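Local coordinates for hypothetical protein (Leishmania major, PDB 3LJN) that is of unknown function but is built of stacked ankyrin repeats, a fold that usually serves protein-protein binding, at residues Thr55-Ala60 with Tyr71-Gly76; Gly64-Ala69 with Lys96-Val101; Gln210-Leu215 with Met239-His244; Val246-Ser251 with Glu262-Thr267. All blocks are in the same frame, centred on the assembly; numbering follows the deposited sequence.

Contact 1: residues Thr55-Ala60 with Tyr71-Gly76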
loop_
_atom_site.group_PDB
_atom_site.type_symbol
_atom_site.label_atom_id
_atom_site.label_comp_id
_atom_site.label_asym_id
_atom_site.label_seq_id
_atom_site.Cartn_x
_atom_site.Cartn_y
_atom_site.Cartn_z
ATOM N N THR A 55 -2.522 -23.470 -12.966
ATOM C CA THR A 55 -3.564 -24.354 -12.460
ATOM C C THR A 55 -4.905 -23.869 -12.954
ATOM O O THR A 55 -5.018 -22.776 -13.510
ATOM C CB THR A 55 -3.671 -24.373 -10.938
ATOM O OG1 THR A 55 -4.431 -23.245 -10.513
ATOM C CG2 THR A 55 -2.325 -24.352 -10.284
ATOM N N ALA A 56 -5.929 -24.677 -12.723
ATOM C CA ALA A 56 -7.265 -24.371 -13.193
ATOM C C ALA A 56 -7.692 -23.002 -12.740
ATOM O O ALA A 56 -8.271 -22.258 -13.507
ATOM C CB ALA A 56 -8.242 -25.409 -12.674
ATOM N N LEU A 57 -7.414 -22.666 -11.492
ATOM C CA LEU A 57 -7.894 -21.410 -10.952
ATOM C C LEU A 57 -7.221 -20.204 -11.626
ATOM O O LEU A 57 -7.882 -19.229 -11.972
ATOM C CB LEU A 57 -7.680 -21.367 -9.442
ATOM C CG LEU A 57 -8.391 -20.222 -8.735
ATOM C CD1 LEU A 57 -9.820 -20.082 -9.281
ATOM C CD2 LEU A 57 -8.395 -20.430 -7.234
ATOM N N HIS A 58 -5.908 -20.267 -11.814
ATOM C CA HIS A 58 -5.217 -19.241 -12.569
ATOM C C HIS A 58 -5.980 -18.970 -13.866
ATOM O O HIS A 58 -6.239 -17.820 -14.212
ATOM C CB HIS A 58 -3.795 -19.683 -12.929
ATOM C CG HIS A 58 -2.819 -19.645 -11.793
ATOM N ND1 HIS A 58 -2.386 -20.783 -11.152
ATOM C CD2 HIS A 58 -2.135 -18.619 -11.236
ATOM C CE1 HIS A 58 -1.507 -20.456 -10.221
ATOM N NE2 HIS A 58 -1.334 -19.148 -10.251
ATOM N N LEU A 59 -6.333 -20.051 -14.564
ATOM C CA LEU A 59 -6.986 -19.977 -15.885
ATOM C C LEU A 59 -8.418 -19.457 -15.829
ATOM O O LEU A 59 -8.854 -18.723 -16.712
ATOM C CB LEU A 59 -6.962 -21.346 -16.576
ATOM C CG LEU A 59 -5.736 -21.641 -17.454
ATOM C CD1 LEU A 59 -5.327 -23.105 -17.389
ATOM C CD2 LEU A 59 -6.005 -21.225 -18.903
ATOM N N ALA A 60 -9.149 -19.854 -14.799
ATOM C CA ALA A 60 -10.475 -19.328 -14.568
ATOM C C ALA A 60 -10.391 -17.814 -14.390
ATOM O O ALA A 60 -11.159 -17.069 -14.998
ATOM C CB ALA A 60 -11.081 -19.965 -13.343
ATOM N N TYR A 71 -16.266 -21.742 -7.495
ATOM C CA TYR A 71 -16.131 -23.125 -7.102
ATOM C C TYR A 71 -14.694 -23.503 -6.765
ATOM O O TYR A 71 -14.424 -23.924 -5.652
ATOM C CB TYR A 71 -16.680 -24.090 -8.150
ATOM C CG TYR A 71 -16.484 -25.507 -7.699
ATOM C CD1 TYR A 71 -17.139 -25.975 -6.576
ATOM C CD2 TYR A 71 -15.590 -26.354 -8.341
ATOM C CE1 TYR A 71 -16.941 -27.266 -6.115
ATOM C CE2 TYR A 71 -15.384 -27.655 -7.890
ATOM C CZ TYR A 71 -16.060 -28.094 -6.777
ATOM O OH TYR A 71 -15.880 -29.369 -6.318
ATOM N N LEU A 72 -13.776 -23.370 -7.715
ATOM C CA LEU A 72 -12.380 -23.805 -7.485
ATOM C C LEU A 72 -11.727 -23.130 -6.265
ATOM O O LEU A 72 -10.919 -23.752 -5.579
ATOM C CB LEU A 72 -11.507 -23.577 -8.734
ATOM C CG LEU A 72 -11.687 -24.568 -9.895
ATOM C CD1 LEU A 72 -11.053 -24.055 -11.147
ATOM C CD2 LEU A 72 -11.114 -25.935 -9.563
ATOM N N ALA A 73 -12.082 -21.868 -6.002
ATOM C CA ALA A 73 -11.593 -21.147 -4.827
ATOM C C ALA A 73 -12.018 -21.830 -3.520
ATOM O O ALA A 73 -11.340 -21.728 -2.499
ATOM C CB ALA A 73 -12.086 -19.706 -4.848
ATOM N N SER A 74 -13.145 -22.522 -3.555
ATOM C CA SER A 74 -13.666 -23.177 -2.367
ATOM C C SER A 74 -13.034 -24.549 -2.104
ATOM O O SER A 74 -13.152 -25.087 -1.004
ATOM C CB SER A 74 -15.183 -23.331 -2.489
ATOM O OG SER A 74 -15.513 -24.425 -3.342
ATOM N N VAL A 75 -12.370 -25.120 -3.099
ATOM C CA VAL A 75 -11.889 -26.501 -2.992
ATOM C C VAL A 75 -10.379 -26.611 -2.768
ATOM O O VAL A 75 -9.903 -27.619 -2.233
ATOM C CB VAL A 75 -12.291 -27.326 -4.245
ATOM C CG1 VAL A 75 -11.509 -28.597 -4.316
ATOM C CG2 VAL A 75 -13.778 -27.648 -4.209
ATOM N N GLY A 76 -9.632 -25.583 -3.173
ATOM C CA GLY A 76 -8.174 -25.646 -3.139
ATOM C C GLY A 76 -7.442 -24.318 -3.140
ATOM O O GLY A 76 -7.650 -23.472 -4.021
#
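Leu-57 holds CG anti to its backbone N (chi1 -168°) and Leu-72 holds CG anti to its carbonyl carbon (chi1 -76°), and the two run past one another, pointing opposite ways, between helix 56-63 and helix 66-75. CD1 of Leu-57 lies 3.9 Å from CB of Leu-72, while CD1 of Leu-72 reaches CB of Ala-56 at 3.5 Å. The other branch of Leu-57, CD2, lies over backbone, 4.1 Å from CA of Ala-73. Small alanines suit both flanks, since a lone methyl leaves room for a leucine branch. The short helical segments run roughly antiparallel, their axes 9.9 Å apart. Thr-55 to His-58 spell the Thr-Ala-Leu-His ankyrin signature, whose first and last residues make a capping box: Thr-55 N donates to His-58 ND1 at 3.2 Å, and Thr-55 OG1 takes a weak bond from Leu-57 N. Leu-72 also packs on Val-36 and Ile-40 of helix 33-41. Thr-55 OG1 and His-58 ND1 thus serve the start of their own helix, His-58 NE2 reaches Gln-85 O in a weak bond, and what joins the two helices is buried hydrocarbon, held by shape and exclusion of water.

Contact 2: residues Gly64-Ala69 with Lys96-Val101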
loop_
_atom_site.group_PDB
_atom_site.type_symbol
_atom_site.label_atom_id
_atom_site.label_comp_id
_atom_site.label_asym_id
_atom_site.label_seq_id
_atom_site.Cartn_x
_atom_site.Cartn_y
_atom_site.Cartn_z
ATOM N N GLY A 64 -12.312 -14.943 -17.041
ATOM C CA GLY A 64 -13.659 -14.538 -16.624
ATOM C C GLY A 64 -14.145 -15.635 -15.717
ATOM O O GLY A 64 -13.666 -15.728 -14.590
ATOM N N CYS A 65 -15.066 -16.475 -16.187
ATOM C CA CYS A 65 -15.457 -17.716 -15.471
ATOM C C CYS A 65 -15.760 -17.534 -13.978
ATOM O O CYS A 65 -15.189 -18.226 -13.121
ATOM C CB CYS A 65 -14.363 -18.766 -15.647
ATOM S SG CYS A 65 -13.946 -19.016 -17.389
ATOM N N VAL A 66 -16.664 -16.601 -13.683
ATOM C CA VAL A 66 -17.004 -16.252 -12.302
ATOM C C VAL A 66 -17.394 -17.466 -11.461
ATOM O O VAL A 66 -16.883 -17.638 -10.355
ATOM C CB VAL A 66 -18.120 -15.179 -12.243
ATOM C CG1 VAL A 66 -18.943 -15.303 -10.958
ATOM C CG2 VAL A 66 -17.510 -13.789 -12.377
ATOM N N ASP A 67 -18.268 -18.312 -12.004
ATOM C CA ASP A 67 -18.843 -19.443 -11.264
ATOM C C ASP A 67 -17.842 -20.589 -11.069
ATOM O O ASP A 67 -17.728 -21.133 -9.968
ATOM C CB ASP A 67 -20.119 -19.904 -11.964
ATOM C CG ASP A 67 -21.182 -18.755 -12.085
ATOM O OD1 ASP A 67 -21.352 -17.944 -11.124
ATOM O OD2 ASP A 67 -21.864 -18.647 -13.140
ATOM N N THR A 68 -17.106 -20.937 -12.124
ATOM C CA THR A 68 -15.978 -21.869 -12.028
ATOM C C THR A 68 -14.938 -21.394 -11.008
ATOM O O THR A 68 -14.391 -22.199 -10.246
ATOM C CB THR A 68 -15.257 -22.012 -13.389
ATOM O OG1 THR A 68 -16.204 -22.361 -14.410
ATOM C CG2 THR A 68 -14.160 -23.048 -13.327
ATOM N N ALA A 69 -14.657 -20.089 -11.001
ATOM C CA ALA A 69 -13.682 -19.511 -10.069
ATOM C C ALA A 69 -14.180 -19.635 -8.641
ATOM O O ALA A 69 -13.466 -20.126 -7.771
ATOM C CB ALA A 69 -13.428 -18.056 -10.409
ATOM N N LYS A 96 -12.313 -7.023 -13.958
ATOM C CA LYS A 96 -13.726 -7.397 -13.853
ATOM C C LYS A 96 -14.008 -7.719 -12.391
ATOM O O LYS A 96 -13.490 -8.701 -11.851
ATOM C CB LYS A 96 -14.070 -8.593 -14.751
ATOM C CG LYS A 96 -14.635 -8.199 -16.113
ATOM C CD LYS A 96 -15.241 -9.405 -16.833
ATOM C CE LYS A 96 -15.637 -9.060 -18.275
ATOM N NZ LYS A 96 -16.175 -10.235 -19.013
ATOM N N THR A 97 -14.847 -6.891 -11.772
ATOM C CA THR A 97 -14.976 -6.843 -10.316
ATOM C C THR A 97 -15.736 -8.026 -9.724
ATOM O O THR A 97 -15.423 -8.459 -8.614
ATOM C CB THR A 97 -15.631 -5.510 -9.850
ATOM O OG1 THR A 97 -16.970 -5.420 -10.351
ATOM C CG2 THR A 97 -14.809 -4.295 -10.335
ATOM N N ASP A 98 -16.726 -8.547 -10.447
ATOM C CA ASP A 98 -17.529 -9.667 -9.932
ATOM C C ASP A 98 -16.674 -10.903 -9.695
ATOM O O ASP A 98 -16.898 -11.644 -8.737
ATOM C CB ASP A 98 -18.757 -9.994 -10.813
ATOM C CG ASP A 98 -18.495 -9.833 -12.323
ATOM O OD1 ASP A 98 -17.385 -10.197 -12.791
ATOM O OD2 ASP A 98 -19.412 -9.347 -13.041
ATOM N N LEU A 99 -15.675 -11.100 -10.549
ATOM C CA LEU A 99 -14.758 -12.235 -10.425
ATOM C C LEU A 99 -13.901 -12.173 -9.165
ATOM O O LEU A 99 -13.489 -13.193 -8.641
ATOM C CB LEU A 99 -13.854 -12.306 -11.652
ATOM C CG LEU A 99 -12.751 -13.354 -11.656
ATOM C CD1 LEU A 99 -13.322 -14.739 -11.445
ATOM C CD2 LEU A 99 -12.000 -13.266 -12.966
ATOM N N VAL A 100 -13.628 -10.972 -8.692
ATOM C CA VAL A 100 -12.857 -10.801 -7.478
ATOM C C VAL A 100 -13.711 -11.100 -6.256
ATOM O O VAL A 100 -13.218 -11.658 -5.277
ATOM C CB VAL A 100 -12.287 -9.380 -7.380
ATOM C CG1 VAL A 100 -11.641 -9.145 -6.015
ATOM C CG2 VAL A 100 -11.293 -9.145 -8.508
ATOM N N VAL A 101 -14.989 -10.739 -6.299
ATOM C CA VAL A 101 -15.887 -11.089 -5.197
ATOM C C VAL A 101 -16.066 -12.618 -5.154
ATOM O O VAL A 101 -15.895 -13.239 -4.107
ATOM C CB VAL A 101 -17.243 -10.384 -5.297
ATOM C CG1 VAL A 101 -18.088 -10.731 -4.088
ATOM C CG2 VAL A 101 -17.059 -8.878 -5.399
#
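Leu-99, Val-66 and Gly-64 carry this contact, which sets the turn and start of helix 66-75 against the start of helix 97-110, two neighbouring helices in the ankyrin stack. Leu-99 gives up the most surface. Its chi1 (175°) sends CG toward Gly-64, and chi2 (56°) sets the methyls over the carbonyl oxygen of that residue, so that Gly-64 O is 3.3 Å from Leu-99 CD1 and 3.4 Å from Leu-99 CD2. Gly-64 ends the preceding helix with a positive phi of 100°, and at its backbone angles a CB would press on the carbonyl oxygen of the residue before, so glycine is called for in this tight helix-turn-helix. Val-66 meets the neighbouring helix through CG2 alone, which rests 3.7 Å from CA of Leu-99 and 3.6 Å from OD1 of Asp-98. The valine and aspartate side chains cross at about a right angle, the aspartate lying on the exposed border, where a carboxylate can keep its water. Val-100, whose CB points away from helix 66-75, packs on Met-155 and Leu-159 of helix 153-162 and so continues the stack. On the buried side, the methyl CB of Ala-69 sits 3.5 Å from CD1 of Leu-99.

Contact 3: residues Gln210-Leu215 with Met239-His244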
loop_
_atom_site.group_PDB
_atom_site.type_symbol
_atom_site.label_atom_id
_atom_site.label_comp_id
_atom_site.label_asym_id
_atom_site.label_seq_id
_atom_site.Cartn_x
_atom_site.Cartn_y
_atom_site.Cartn_z
ATOM N N GLN A 210 14.288 2.793 4.544
ATOM C CA GLN A 210 15.075 3.838 5.225
ATOM C C GLN A 210 14.382 4.409 6.479
ATOM O O GLN A 210 14.717 5.504 6.939
ATOM C CB GLN A 210 15.395 5.000 4.267
ATOM C CG GLN A 210 15.961 4.593 2.891
ATOM C CD GLN A 210 14.880 4.494 1.809
ATOM O OE1 GLN A 210 13.926 5.305 1.783
ATOM N NE2 GLN A 210 15.021 3.504 0.909
ATOM N N GLY A 211 13.415 3.681 7.029
ATOM C CA GLY A 211 12.711 4.131 8.227
ATOM C C GLY A 211 11.708 5.261 8.038
ATOM O O GLY A 211 11.206 5.799 9.025
ATOM N N ASN A 212 11.393 5.621 6.792
ATOM C CA ASN A 212 10.385 6.656 6.520
ATOM C C ASN A 212 8.990 6.152 6.797
ATOM O O ASN A 212 8.609 5.081 6.340
ATOM C CB ASN A 212 10.410 7.129 5.056
ATOM C CG ASN A 212 11.564 8.078 4.743
ATOM O OD1 ASN A 212 11.883 8.989 5.510
ATOM N ND2 ASN A 212 12.177 7.873 3.590
ATOM N N SER A 213 8.229 6.950 7.527
ATOM C CA SER A 213 6.828 6.692 7.788
ATOM C C SER A 213 6.028 7.277 6.649
ATOM O O SER A 213 6.587 7.844 5.727
ATOM C CB SER A 213 6.404 7.373 9.085
ATOM O OG SER A 213 6.329 8.776 8.911
ATOM N N HIS A 214 4.712 7.160 6.724
ATOM C CA HIS A 214 3.846 7.814 5.757
ATOM C C HIS A 214 3.908 9.327 5.944
ATOM O O HIS A 214 3.879 10.078 4.985
ATOM C CB HIS A 214 2.407 7.327 5.913
ATOM C CG HIS A 214 2.226 5.861 5.655
ATOM N ND1 HIS A 214 2.497 4.899 6.606
ATOM C CD2 HIS A 214 1.781 5.195 4.563
ATOM C CE1 HIS A 214 2.228 3.704 6.107
ATOM N NE2 HIS A 214 1.793 3.855 4.868
ATOM N N LEU A 215 4.008 9.763 7.190
ATOM C CA LEU A 215 4.147 11.182 7.523
ATOM C C LEU A 215 5.464 11.774 7.030
ATOM O O LEU A 215 5.504 12.911 6.579
ATOM C CB LEU A 215 4.069 11.364 9.039
ATOM C CG LEU A 215 3.880 12.780 9.572
ATOM C CD1 LEU A 215 2.583 13.379 9.034
ATOM C CD2 LEU A 215 3.874 12.736 11.083
HETATM N N MSE A 239 8.333 8.965 15.508
HETATM C CA MSE A 239 9.046 7.952 14.743
HETATM C C MSE A 239 10.232 8.596 14.055
HETATM O O MSE A 239 10.065 9.566 13.326
HETATM C CB MSE A 239 8.128 7.318 13.695
HETATM C CG MSE A 239 7.122 6.334 14.271
HETATM SE SE MSE A 239 6.074 5.464 12.857
HETATM C CE MSE A 239 4.927 6.991 12.365
ATOM N N GLU A 240 11.423 8.057 14.290
ATOM C CA GLU A 240 12.637 8.630 13.734
ATOM C C GLU A 240 13.104 7.764 12.583
ATOM O O GLU A 240 13.153 6.550 12.713
ATOM C CB GLU A 240 13.733 8.791 14.814
ATOM C CG GLU A 240 14.297 7.491 15.408
ATOM C CD GLU A 240 15.442 7.722 16.399
ATOM O OE1 GLU A 240 16.585 7.280 16.120
ATOM O OE2 GLU A 240 15.197 8.335 17.460
ATOM N N ASP A 241 13.431 8.382 11.453
ATOM C CA ASP A 241 13.938 7.632 10.314
ATOM C C ASP A 241 15.326 7.073 10.654
ATOM O O ASP A 241 15.770 7.169 11.801
ATOM C CB ASP A 241 13.947 8.497 9.043
ATOM C CG ASP A 241 15.097 9.500 9.001
ATOM O OD1 ASP A 241 15.874 9.606 9.972
ATOM O OD2 ASP A 241 15.239 10.187 7.969
ATOM N N ASN A 242 16.007 6.490 9.674
ATOM C CA ASN A 242 17.339 5.938 9.911
ATOM C C ASN A 242 18.385 6.995 10.295
ATOM O O ASN A 242 19.294 6.685 11.063
ATOM C CB ASN A 242 17.810 5.103 8.718
ATOM C CG ASN A 242 17.209 3.693 8.709
ATOM O OD1 ASN A 242 16.091 3.472 9.181
ATOM N ND2 ASN A 242 17.957 2.737 8.171
ATOM N N GLU A 243 18.239 8.228 9.795
ATOM C CA GLU A 243 19.129 9.357 10.161
ATOM C C GLU A 243 18.709 10.112 11.424
ATOM O O GLU A 243 19.057 11.266 11.585
ATOM C CB GLU A 243 19.159 10.416 9.056
ATOM C CG GLU A 243 19.471 9.945 7.645
ATOM C CD GLU A 243 19.055 10.998 6.606
ATOM O OE1 GLU A 243 18.262 11.911 6.969
ATOM O OE2 GLU A 243 19.509 10.912 5.439
ATOM N N HIS A 244 17.938 9.495 12.301
ATOM C CA HIS A 244 17.445 10.178 13.505
ATOM C C HIS A 244 16.516 11.369 13.250
ATOM O O HIS A 244 16.365 12.221 14.115
ATOM C CB HIS A 244 18.616 10.586 14.413
ATOM C CG HIS A 244 19.420 9.420 14.892
ATOM N ND1 HIS A 244 19.507 9.070 16.223
ATOM C CD2 HIS A 244 20.133 8.491 14.211
ATOM C CE1 HIS A 244 20.256 7.988 16.345
ATOM N NE2 HIS A 244 20.648 7.617 15.137
#
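Gln-210 and Gly-211 meet Asp-241 and Asn-242 where two long loops of the ankyrin-type stack, each leading from one helix pair to the next, lie side by side in nearly opposite directions. One hydrogen bond joins them: Asn-242 N donates to Gln-210 O at 3.2 Å and fairly straight, 159° at the hydrogen, although the donor stands well above the carbonyl plane. CB and CG of Asn-242 lie against the same oxygen. Beside it, Asp-241 CA approaches Gly-211 O at 3.5 Å in a CA-H...O contact (153° at the hydrogen). Glycine suits position 211 because its phi is positive, and it lets the backbones come close, with 4.3 Å between CA of Gly-211 and CA of Asp-241. Asp-241 opens a type I turn that ends at His-244; its CB lies 3.7 Å from Gln-210 O, while its OD1 accepts from Thr-245 N. The side chain of Asn-212 lies beside that of Asp-241, amide and carboxylate planes well out of parallel. Farther along, the selenomethionine Met-239 bends at chi3 (-73°) and lays CE 3.6 Å from CB of Ser-213, whose OG accepts from His-216 N at the helix start that follows. Ser-213 OG and Asp-241 OD1 thus shape their own loops, and the junction rests largely on backbone atoms, which leaves the end of Gln-210 to lead away into solvent.

Contact 4: residues Val246-Ser251 with Glu262-Thr267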
loop_
_atom_site.group_PDB
_atom_site.type_symbol
_atom_site.label_atom_id
_atom_site.label_comp_id
_atom_site.label_asym_id
_atom_site.label_seq_id
_atom_site.Cartn_x
_atom_site.Cartn_y
_atom_site.Cartn_z
ATOM N N VAL A 246 12.872 13.248 12.770
ATOM C CA VAL A 246 11.507 13.186 13.269
ATOM C C VAL A 246 10.637 14.158 12.484
ATOM O O VAL A 246 11.061 15.278 12.236
ATOM C CB VAL A 246 11.487 13.580 14.759
ATOM C CG1 VAL A 246 10.168 14.232 15.146
ATOM C CG2 VAL A 246 11.772 12.360 15.622
ATOM N N PRO A 247 9.406 13.753 12.105
ATOM C CA PRO A 247 8.556 14.599 11.249
ATOM C C PRO A 247 8.576 16.104 11.594
ATOM O O PRO A 247 8.596 16.942 10.691
ATOM C CB PRO A 247 7.170 14.010 11.463
ATOM C CG PRO A 247 7.428 12.598 11.760
ATOM C CD PRO A 247 8.694 12.536 12.529
ATOM N N LEU A 248 8.590 16.448 12.882
ATOM C CA LEU A 248 8.763 17.842 13.277
ATOM C C LEU A 248 9.884 18.535 12.489
ATOM O O LEU A 248 9.648 19.614 11.963
ATOM C CB LEU A 248 9.042 17.974 14.781
ATOM C CG LEU A 248 9.218 19.410 15.293
ATOM C CD1 LEU A 248 8.076 20.288 14.791
ATOM C CD2 LEU A 248 9.319 19.467 16.808
ATOM N N TYR A 249 11.077 17.921 12.406
ATOM C CA TYR A 249 12.212 18.499 11.651
ATOM C C TYR A 249 11.858 18.659 10.178
ATOM O O TYR A 249 12.107 19.702 9.594
ATOM C CB TYR A 249 13.521 17.683 11.770
ATOM C CG TYR A 249 13.913 17.275 13.176
ATOM C CD1 TYR A 249 13.528 18.027 14.275
ATOM C CD2 TYR A 249 14.677 16.135 13.404
ATOM C CE1 TYR A 249 13.868 17.648 15.566
ATOM C CE2 TYR A 249 15.027 15.745 14.694
ATOM C CZ TYR A 249 14.615 16.510 15.772
ATOM O OH TYR A 249 14.930 16.156 17.065
ATOM N N LEU A 250 11.255 17.642 9.582
ATOM C CA LEU A 250 10.815 17.768 8.201
ATOM C C LEU A 250 9.726 18.829 8.018
ATOM O O LEU A 250 9.662 19.483 6.982
ATOM C CB LEU A 250 10.299 16.435 7.671
ATOM C CG LEU A 250 11.284 15.279 7.609
ATOM C CD1 LEU A 250 10.572 14.090 7.012
ATOM C CD2 LEU A 250 12.523 15.648 6.804
ATOM N N SER A 251 8.860 18.989 9.008
ATOM C CA SER A 251 7.799 19.967 8.908
ATOM C C SER A 251 8.353 21.370 8.913
ATOM O O SER A 251 7.945 22.218 8.140
ATOM C CB SER A 251 6.857 19.826 10.069
ATOM O OG SER A 251 5.786 20.726 9.914
ATOM N N GLU A 262 1.038 22.029 15.023
ATOM C CA GLU A 262 0.490 20.768 15.539
ATOM C C GLU A 262 1.575 19.768 15.926
ATOM O O GLU A 262 1.363 18.935 16.796
ATOM C CB GLU A 262 -0.467 20.127 14.516
ATOM C CG GLU A 262 -1.751 20.937 14.254
ATOM C CD GLU A 262 -2.849 20.697 15.300
ATOM O OE1 GLU A 262 -3.126 19.518 15.626
ATOM O OE2 GLU A 262 -3.459 21.685 15.781
ATOM N N LEU A 263 2.737 19.840 15.297
ATOM C CA LEU A 263 3.804 18.901 15.649
ATOM C C LEU A 263 4.585 19.332 16.906
ATOM O O LEU A 263 4.953 18.494 17.727
ATOM C CB LEU A 263 4.699 18.626 14.442
ATOM C CG LEU A 263 3.996 17.668 13.472
ATOM C CD1 LEU A 263 4.725 17.561 12.157
ATOM C CD2 LEU A 263 3.846 16.294 14.098
ATOM N N LEU A 264 4.783 20.631 17.087
ATOM C CA LEU A 264 5.216 21.152 18.379
ATOM C C LEU A 264 4.255 20.692 19.492
ATOM O O LEU A 264 4.682 20.105 20.488
ATOM C CB LEU A 264 5.320 22.681 18.335
ATOM C CG LEU A 264 6.443 23.249 17.444
ATOM C CD1 LEU A 264 6.212 24.702 17.073
ATOM C CD2 LEU A 264 7.783 23.094 18.111
ATOM N N GLN A 265 2.957 20.921 19.319
ATOM C CA GLN A 265 1.989 20.443 20.307
ATOM C C GLN A 265 2.247 18.987 20.745
ATOM O O GLN A 265 2.329 18.712 21.936
ATOM C CB GLN A 265 0.543 20.578 19.800
ATOM C CG GLN A 265 -0.132 21.937 20.081
ATOM C CD GLN A 265 -1.671 21.875 19.943
ATOM O OE1 GLN A 265 -2.337 21.125 20.667
ATOM N NE2 GLN A 265 -2.232 22.665 19.011
ATOM N N LYS A 266 2.404 18.078 19.781
ATOM C CA LYS A 266 2.364 16.619 20.039
ATOM C C LYS A 266 3.718 15.948 20.187
ATOM O O LYS A 266 3.796 14.831 20.688
ATOM C CB LYS A 266 1.632 15.907 18.901
ATOM C CG LYS A 266 0.236 16.436 18.655
ATOM C CD LYS A 266 -0.308 16.073 17.281
ATOM C CE LYS A 266 -1.510 16.965 16.938
ATOM N NZ LYS A 266 -2.535 17.058 18.057
ATOM N N THR A 267 4.778 16.598 19.723
ATOM C CA THR A 267 6.086 15.974 19.756
ATOM C C THR A 267 6.615 15.964 21.182
ATOM O O THR A 267 6.529 16.960 21.904
ATOM C CB THR A 267 7.085 16.661 18.795
ATOM O OG1 THR A 267 6.624 16.501 17.452
ATOM C CG2 THR A 267 8.465 16.040 18.894
#
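Leu-248 and Leu-263 face each other with CA atoms 5.6 Å apart, across two short helical segments whose axes approach to 9.8 Å and run nearly antiparallel, at 156°. Leu-248 has CG anti to its backbone N (chi1 -179°), and Leu-263 has CG anti to its carbonyl carbon (chi1 -76°). CD1 of Leu-248 touches CB of Leu-263 at 3.8 Å, and CD1 of Leu-263 reaches CB of Ser-251 at 3.7 Å. Serine is small enough to receive that methyl, and its OG is occupied by a hydrogen bond with OG1 of Thr-260. The second branch of Leu-248, CD2, lies 4.1 Å from CD2 of Leu-264; Leu-264 also packs on Leu-308 and Lys-312 of helix 300-317. Thr-267 borders Leu-248 too, with OG1 3.9 Å from CB of that leucine. A hydroxyl can sit in this greasy place because Thr-267 OG1 donates back to Leu-263 O at 2.6 Å; the same carbonyl takes Thr-267 N, so two bonds close the helix end. Pro-247 suits the first turn of helix 247-253, where its missing N-H costs no helical bond, and its ring brings further carbon near CD1 of Leu-263. Val-Pro-Leu-Tyr stands where ankyrin repeats commonly carry Thr-Pro-Leu-His, and the leucine-packed antiparallel pair it begins is consistent with the helix-turn-helix of an ankyrin repeat.

In the fold
Contacts 1 and 4 are the same kind of joint at two places in the stack, their centres about 50 Å apart: buried, apolar packing within an antiparallel helix pair, with leucines doing most of the work. Contact 2 shares helix 66-75 with contact 1 and touches it, but looks to the next helix pair along, and it is only partly buried, with an aspartate at its border. Contact 3 differs most, being a polar meeting of loops without regular structure. It touches contact 4, where Pro-247 packs against Leu-215 and Met-239. Together they sample packing within pairs, between pairs and between connecting loops.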